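Side-chain contacts in putative signal recognition particle protein (Chaetomium thermophilum, PDB 5CK4), which serves as the Arf-like GTPase subunit (SRβ) of the signal recognition particle receptor, linked to protein translocation at secretory membranes, and probably cycles between GTP and GDP: residues A[33-38]-A[306-311]; A[164-169]-A[310-315]. All coordinates share one frame; numbering follows the deposited sequence.

Contact 1: A[33-38]-A[306-311]; sequences TALLTL and ERWWRW. With GDP (guanosine-5'-diphosphate), chain C.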
loop_
_atom_site.group_PDB
_atom_site.type_symbol
_atom_site.label_atom_id
_atom_site.label_comp_id
_atom_site.label_asym_id
_atom_site.label_seq_id
_atom_site.Cartn_x
_atom_site.Cartn_y
_atom_site.Cartn_z
ATOM N N THR A 33 9.442 9.747 -0.340
ATOM C CA THR A 33 10.847 10.065 -0.591
ATOM C C THR A 33 11.649 9.930 0.697
ATOM O O THR A 33 12.729 9.325 0.714
ATOM C CB THR A 33 11.031 11.488 -1.169
ATOM O OG1 THR A 33 10.262 11.627 -2.373
ATOM C CG2 THR A 33 12.512 11.762 -1.471
ATOM N N ALA A 34 11.102 10.478 1.777
ATOM C CA ALA A 34 11.753 10.411 3.085
ATOM C C ALA A 34 11.954 8.965 3.548
ATOM O O ALA A 34 13.015 8.609 4.066
ATOM C CB ALA A 34 10.947 11.202 4.120
ATOM N N LEU A 35 10.923 8.144 3.373
ATOM C CA LEU A 35 10.988 6.741 3.770
ATOM C C LEU A 35 12.048 5.981 2.979
ATOM O O LEU A 35 12.813 5.210 3.552
ATOM C CB LEU A 35 9.628 6.064 3.599
ATOM C CG LEU A 35 9.463 4.636 4.127
ATOM C CD1 LEU A 35 9.778 4.548 5.615
ATOM C CD2 LEU A 35 8.047 4.159 3.846
ATOM N N LEU A 36 12.081 6.193 1.664
ATOM C CA LEU A 36 13.096 5.579 0.820
ATOM C C LEU A 36 14.498 5.986 1.286
ATOM O O LEU A 36 15.417 5.165 1.323
ATOM C CB LEU A 36 12.885 5.961 -0.650
ATOM C CG LEU A 36 13.877 5.383 -1.666
ATOM C CD1 LEU A 36 13.953 3.866 -1.553
ATOM C CD2 LEU A 36 13.515 5.805 -3.093
ATOM N N THR A 37 14.656 7.256 1.646
ATOM C CA THR A 37 15.944 7.756 2.111
ATOM C C THR A 37 16.359 7.044 3.390
ATOM O O THR A 37 17.510 6.648 3.536
ATOM C CB THR A 37 15.914 9.276 2.352
ATOM O OG1 THR A 37 15.633 9.947 1.118
ATOM C CG2 THR A 37 17.248 9.765 2.896
ATOM N N LEU A 38 15.405 6.860 4.301
ATOM C CA LEU A 38 15.676 6.162 5.554
ATOM C C LEU A 38 16.041 4.707 5.278
ATOM O O LEU A 38 16.985 4.168 5.868
ATOM C CB LEU A 38 14.458 6.218 6.478
ATOM C CG LEU A 38 14.615 5.498 7.824
ATOM C CD1 LEU A 38 15.792 6.055 8.601
ATOM C CD2 LEU A 38 13.340 5.587 8.665
ATOM N N GLU A 306 10.878 0.760 12.181
ATOM C CA GLU A 306 11.314 -0.633 12.269
ATOM C C GLU A 306 10.188 -1.674 12.254
ATOM O O GLU A 306 10.350 -2.758 11.683
ATOM C CB GLU A 306 12.232 -0.845 13.476
ATOM C CG GLU A 306 13.661 -0.382 13.230
ATOM C CD GLU A 306 14.378 -1.197 12.157
ATOM O OE1 GLU A 306 14.019 -2.376 11.944
ATOM O OE2 GLU A 306 15.311 -0.656 11.526
ATOM N N ARG A 307 9.062 -1.362 12.885
ATOM C CA ARG A 307 7.931 -2.287 12.872
ATOM C C ARG A 307 7.408 -2.500 11.451
ATOM O O ARG A 307 6.975 -3.602 11.106
ATOM C CB ARG A 307 6.794 -1.811 13.778
ATOM C CG ARG A 307 7.111 -1.865 15.265
ATOM C CD ARG A 307 5.847 -2.124 16.076
ATOM N NE ARG A 307 5.234 -3.403 15.717
ATOM C CZ ARG A 307 3.947 -3.564 15.416
ATOM N NH1 ARG A 307 3.116 -2.526 15.433
ATOM N NH2 ARG A 307 3.490 -4.769 15.099
ATOM N N TRP A 308 7.441 -1.446 10.635
ATOM C CA TRP A 308 7.054 -1.568 9.231
ATOM C C TRP A 308 7.991 -2.538 8.518
ATOM O O TRP A 308 7.536 -3.430 7.810
ATOM C CB TRP A 308 7.106 -0.216 8.515
ATOM C CG TRP A 308 6.059 0.788 8.883
ATOM C CD1 TRP A 308 4.826 0.553 9.409
ATOM C CD2 TRP A 308 6.161 2.212 8.718
ATOM N NE1 TRP A 308 4.157 1.739 9.597
ATOM C CE2 TRP A 308 4.957 2.771 9.181
ATOM C CE3 TRP A 308 7.167 3.064 8.245
ATOM C CZ2 TRP A 308 4.714 4.145 9.156
ATOM C CZ3 TRP A 308 6.929 4.429 8.227
ATOM C CH2 TRP A 308 5.712 4.957 8.682
ATOM N N TRP A 309 9.304 -2.364 8.703
ATOM C CA TRP A 309 10.285 -3.224 8.040
ATOM C C TRP A 309 10.153 -4.682 8.474
ATOM O O TRP A 309 10.382 -5.596 7.683
ATOM C CB TRP A 309 11.731 -2.770 8.307
ATOM C CG TRP A 309 12.062 -1.326 7.973
ATOM C CD1 TRP A 309 12.819 -0.478 8.727
ATOM C CD2 TRP A 309 11.664 -0.575 6.808
ATOM N NE1 TRP A 309 12.917 0.748 8.115
ATOM C CE2 TRP A 309 12.215 0.718 6.939
ATOM C CE3 TRP A 309 10.896 -0.867 5.677
ATOM C CZ2 TRP A 309 12.019 1.715 5.984
ATOM C CZ3 TRP A 309 10.702 0.126 4.732
ATOM C CH2 TRP A 309 11.267 1.397 4.888
ATOM N N ARG A 310 9.807 -4.891 9.738
ATOM C CA ARG A 310 9.661 -6.239 10.281
ATOM C C ARG A 310 8.460 -6.951 9.660
ATOM O O ARG A 310 8.542 -8.120 9.286
ATOM C CB ARG A 310 9.495 -6.173 11.798
ATOM C CG ARG A 310 9.425 -7.513 12.497
ATOM C CD ARG A 310 9.572 -7.336 14.007
ATOM N NE ARG A 310 10.835 -6.681 14.367
ATOM C CZ ARG A 310 10.953 -5.404 14.729
ATOM N NH1 ARG A 310 9.881 -4.625 14.788
ATOM N NH2 ARG A 310 12.145 -4.902 15.035
ATOM N N TRP A 311 7.349 -6.226 9.552
ATOM C CA TRP A 311 6.113 -6.778 9.002
ATOM C C TRP A 311 6.327 -7.266 7.567
ATOM O O TRP A 311 5.933 -8.382 7.211
ATOM C CB TRP A 311 5.008 -5.717 9.060
ATOM C CG TRP A 311 3.620 -6.217 8.772
ATOM C CD1 TRP A 311 2.702 -6.660 9.680
ATOM C CD2 TRP A 311 2.990 -6.307 7.486
ATOM N NE1 TRP A 311 1.539 -7.022 9.039
ATOM C CE2 TRP A 311 1.693 -6.817 7.692
ATOM C CE3 TRP A 311 3.402 -6.019 6.183
ATOM C CZ2 TRP A 311 0.805 -7.032 6.644
ATOM C CZ3 TRP A 311 2.513 -6.235 5.140
ATOM C CH2 TRP A 311 1.234 -6.736 5.379
HETATM P PB GDP C . 6.376 12.215 -0.809
HETATM O O1B GDP C . 7.565 11.624 -1.510
HETATM O O2B GDP C . 5.374 11.114 -0.495
HETATM O O3B GDP C . 5.659 13.260 -1.633
HETATM O O3A GDP C . 6.775 12.873 0.598
HETATM P PA GDP C . 8.202 13.494 1.030
HETATM O O1A GDP C . 9.209 12.409 1.250
HETATM O O2A GDP C . 8.678 14.560 0.075
HETATM O "O5'" GDP C . 7.709 14.091 2.423
HETATM C "C5'" GDP C . 6.751 15.136 2.447
HETATM C "C4'" GDP C . 7.033 15.990 3.672
HETATM O "O4'" GDP C . 6.684 15.259 4.849
HETATM C "C3'" GDP C . 8.510 16.341 3.801
HETATM O "O3'" GDP C . 8.580 17.656 4.355
HETATM C "C2'" GDP C . 9.034 15.359 4.832
HETATM O "O2'" GDP C . 10.127 15.874 5.588
HETATM C "C1'" GDP C . 7.821 15.191 5.719
HETATM N N9 GDP C . 7.822 13.902 6.444
HETATM C C8 GDP C . 8.058 12.671 5.944
HETATM N N7 GDP C . 7.939 11.733 6.924
HETATM C C5 GDP C . 7.599 12.376 8.051
HETATM C C6 GDP C . 7.333 11.996 9.446
HETATM O O6 GDP C . 7.376 10.790 9.782
HETATM N N1 GDP C . 7.006 12.978 10.307
HETATM C C2 GDP C . 6.952 14.280 9.951
HETATM N N2 GDP C . 6.632 15.215 10.878
HETATM N N3 GDP C . 7.195 14.701 8.687
HETATM C C4 GDP C . 7.524 13.803 7.726
#
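Leu35 pushes a single methyl, CD1, into the angle between Trp308 and Trp309. CD1 meets the edge of the Trp308 indole near the ring plane, 3.9 Å from CZ3, and approaches the six-membered ring of Trp309 obliquely, 3.6 Å from CH2. With CG anti to the backbone N (chi1 -173°), the branched end of Leu35 is held out from its helix, and the long indoles bridge a backbone separation that small residues could not span. Trp308 NE1, a buried polar atom, is satisfied by the carbonyl of Met294, while Trp309 makes a cation-pi contact with Arg109. Helix 32-40 starts within the P-loop (Walker A) of the GTPase fold, and its first turn grips GDP. Because OG1 of Thr33 sits beside the backbone N, both donate to the same β-phosphate oxygen, OG1 reaching GDP O1B at 2.8 Å; the next amide, Ala34 N, bonds to O1A of the α-phosphate at 2.8 Å. Beyond the leucine wedge the contact slackens: Leu38, although its CB is directed toward helix 306-313, brings CD2 no closer than 4.9 Å to Trp309 NE1. Arg307 and Arg310, whose charged ends suit water, occupy the exposed side of that helix.

Contact 2: A[164-169]-A[310-315]; sequences AVIFLL and RWIGER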
loop_
_atom_site.group_PDB
_atom_site.type_symbol
_atom_site.label_atom_id
_atom_site.label_comp_id
_atom_site.label_asym_id
_atom_site.label_seq_id
_atom_site.Cartn_x
_atom_site.Cartn_y
_atom_site.Cartn_z
ATOM N N ALA A 164 5.126 -7.454 -2.094
ATOM C CA ALA A 164 4.320 -6.706 -1.131
ATOM C C ALA A 164 4.121 -5.265 -1.541
ATOM O O ALA A 164 4.817 -4.750 -2.412
ATOM C CB ALA A 164 4.935 -6.772 0.269
ATOM N N VAL A 165 3.173 -4.614 -0.879
ATOM C CA VAL A 165 2.878 -3.211 -1.114
ATOM C C VAL A 165 2.874 -2.484 0.220
ATOM O O VAL A 165 2.283 -2.958 1.182
ATOM C CB VAL A 165 1.476 -3.056 -1.745
ATOM C CG1 VAL A 165 1.000 -1.578 -1.709
ATOM C CG2 VAL A 165 1.478 -3.589 -3.157
ATOM N N ILE A 166 3.551 -1.346 0.291
ATOM C CA ILE A 166 3.324 -0.445 1.413
ATOM C C ILE A 166 2.520 0.750 0.903
ATOM O O ILE A 166 2.942 1.432 -0.044
ATOM C CB ILE A 166 4.646 0.048 2.024
ATOM C CG1 ILE A 166 5.432 -1.113 2.635
ATOM C CG2 ILE A 166 4.367 1.129 3.076
ATOM C CD1 ILE A 166 6.863 -0.709 3.100
ATOM N N PHE A 167 1.345 0.978 1.485
ATOM C CA PHE A 167 0.559 2.164 1.142
ATOM C C PHE A 167 0.758 3.204 2.248
ATOM O O PHE A 167 0.238 3.039 3.361
ATOM C CB PHE A 167 -0.922 1.817 1.002
ATOM C CG PHE A 167 -1.772 2.978 0.539
ATOM C CD1 PHE A 167 -2.292 3.893 1.453
ATOM C CD2 PHE A 167 -2.022 3.174 -0.817
ATOM C CE1 PHE A 167 -3.060 4.968 1.019
ATOM C CE2 PHE A 167 -2.797 4.241 -1.252
ATOM C CZ PHE A 167 -3.314 5.134 -0.339
ATOM N N LEU A 168 1.509 4.262 1.941
ATOM C CA LEU A 168 1.869 5.271 2.940
ATOM C C LEU A 168 0.908 6.452 2.879
ATOM O O LEU A 168 0.575 6.926 1.805
ATOM C CB LEU A 168 3.284 5.772 2.693
ATOM C CG LEU A 168 4.066 6.541 3.770
ATOM C CD1 LEU A 168 4.455 5.627 4.932
ATOM C CD2 LEU A 168 5.313 7.136 3.150
ATOM N N LEU A 169 0.478 6.925 4.047
ATOM C CA LEU A 169 -0.367 8.111 4.143
ATOM C C LEU A 169 0.106 8.996 5.298
ATOM O O LEU A 169 0.795 8.527 6.217
ATOM C CB LEU A 169 -1.854 7.732 4.316
ATOM C CG LEU A 169 -2.229 6.872 5.551
ATOM C CD1 LEU A 169 -2.477 7.744 6.811
ATOM C CD2 LEU A 169 -3.449 6.020 5.250
ATOM N N ARG A 310 9.807 -4.891 9.738
ATOM C CA ARG A 310 9.661 -6.239 10.281
ATOM C C ARG A 310 8.460 -6.951 9.660
ATOM O O ARG A 310 8.542 -8.120 9.286
ATOM C CB ARG A 310 9.495 -6.173 11.798
ATOM C CG ARG A 310 9.425 -7.513 12.497
ATOM C CD ARG A 310 9.572 -7.336 14.007
ATOM N NE ARG A 310 10.835 -6.681 14.367
ATOM C CZ ARG A 310 10.953 -5.404 14.729
ATOM N NH1 ARG A 310 9.881 -4.625 14.788
ATOM N NH2 ARG A 310 12.145 -4.902 15.035
ATOM N N TRP A 311 7.349 -6.226 9.552
ATOM C CA TRP A 311 6.113 -6.778 9.002
ATOM C C TRP A 311 6.327 -7.266 7.567
ATOM O O TRP A 311 5.933 -8.382 7.211
ATOM C CB TRP A 311 5.008 -5.717 9.060
ATOM C CG TRP A 311 3.620 -6.217 8.772
ATOM C CD1 TRP A 311 2.702 -6.660 9.680
ATOM C CD2 TRP A 311 2.990 -6.307 7.486
ATOM N NE1 TRP A 311 1.539 -7.022 9.039
ATOM C CE2 TRP A 311 1.693 -6.817 7.692
ATOM C CE3 TRP A 311 3.402 -6.019 6.183
ATOM C CZ2 TRP A 311 0.805 -7.032 6.644
ATOM C CZ3 TRP A 311 2.513 -6.235 5.140
ATOM C CH2 TRP A 311 1.234 -6.736 5.379
ATOM N N ILE A 312 6.974 -6.430 6.757
ATOM C CA ILE A 312 7.282 -6.773 5.368
ATOM C C ILE A 312 8.281 -7.917 5.275
ATOM O O ILE A 312 8.092 -8.871 4.510
ATOM C CB ILE A 312 7.840 -5.553 4.601
ATOM C CG1 ILE A 312 6.779 -4.452 4.502
ATOM C CG2 ILE A 312 8.324 -5.963 3.217
ATOM C CD1 ILE A 312 5.625 -4.768 3.573
ATOM N N GLY A 313 9.349 -7.814 6.060
ATOM C CA GLY A 313 10.375 -8.841 6.105
ATOM C C GLY A 313 9.855 -10.233 6.424
ATOM O O GLY A 313 10.373 -11.221 5.912
ATOM N N GLU A 314 8.832 -10.320 7.269
ATOM C CA GLU A 314 8.276 -11.623 7.643
ATOM C C GLU A 314 7.367 -12.215 6.564
ATOM O O GLU A 314 6.916 -13.355 6.684
ATOM C CB GLU A 314 7.507 -11.523 8.960
ATOM C CG GLU A 314 8.392 -11.335 10.174
ATOM C CD GLU A 314 7.601 -11.057 11.437
ATOM O OE1 GLU A 314 6.361 -10.929 11.351
ATOM O OE2 GLU A 314 8.225 -10.961 12.514
ATOM N N ARG A 315 7.116 -11.453 5.504
ATOM C CA ARG A 315 6.099 -11.837 4.522
ATOM C C ARG A 315 6.563 -11.960 3.072
ATOM O O ARG A 315 5.744 -12.187 2.185
ATOM C CB ARG A 315 4.915 -10.867 4.587
ATOM C CG ARG A 315 4.011 -11.096 5.773
ATOM C CD ARG A 315 3.121 -9.902 6.042
ATOM N NE ARG A 315 2.210 -10.199 7.140
ATOM C CZ ARG A 315 2.540 -10.104 8.425
ATOM N NH1 ARG A 315 3.765 -9.708 8.774
ATOM N NH2 ARG A 315 1.649 -10.408 9.361
#
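The carbonyl oxygen of Ile312, whose side chain packs on strand 159-170, accepts a 2.9 Å hydrogen bond from the backbone N of Arg315, turning the chain near its C-terminus. This is the C-terminal helix of the P-loop GTPase fold lying against the central β-sheet. Ala164 directs its CB at the helix, and Ile166 reaches it with the end of its chain; Phe167 faces the other side of the sheet, where helix 180-201 lies. At the centre is CD1 of Ile312, 3.9 Å from Ala164 CB and 3.8 Å from Ile166 CG1. The small alanine lets the helix come close, and the two isoleucines cross obliquely. The extended chain of Ile166 (chi2 172°) carries its CD1 alongside Ile312 CG1, at 4.0 Å, although its CB does not aim at the helix. Were Ile312 an alanine, a gap would probably open over the strand, leaving the Ala164 methyl and Ile166 CG1 without the δ-carbon they share. Towards the chain end the chemistry turns polar. The Arg315 guanidinium lies over the Trp311 indole as a cation-pi pair, with Trp311 NE1 above its centre, and a salt bridge from NH2 to Glu290 gives the charge a second partner. Trp311 NE1 donates a hydrogen bond to Glu292 OE1. The guanidinium is further fixed by its own edge: NH1 donates to Trp311 O at 3.0 Å with an N-H...O angle of 155°, the oxygen lying close to the guanidinium plane.

Both contacts are buried and apolar across their interfaces, and both use helix 306-313, which meets helix 32-40 in contact 1 and strand 159-170 in contact 2. They merge into one hydrophobic layer: Leu35 CD2 lies 4.0 Å from Leu168 CD1, and Leu168 CD1 also touches Trp308 CH2. The chemistry follows position. Beside the nucleotide, contact 1 joins two helices through broad indoles, with phosphate-binding groups at the N-terminal end of helix 32-40. Contact 2, farther from GDP, sets a helix on the sheet through compact aliphatic groups. Its polar atoms gather at the chain end, where Arg315 and Trp311 pair and bond to the acidic residues Glu290 and Glu292.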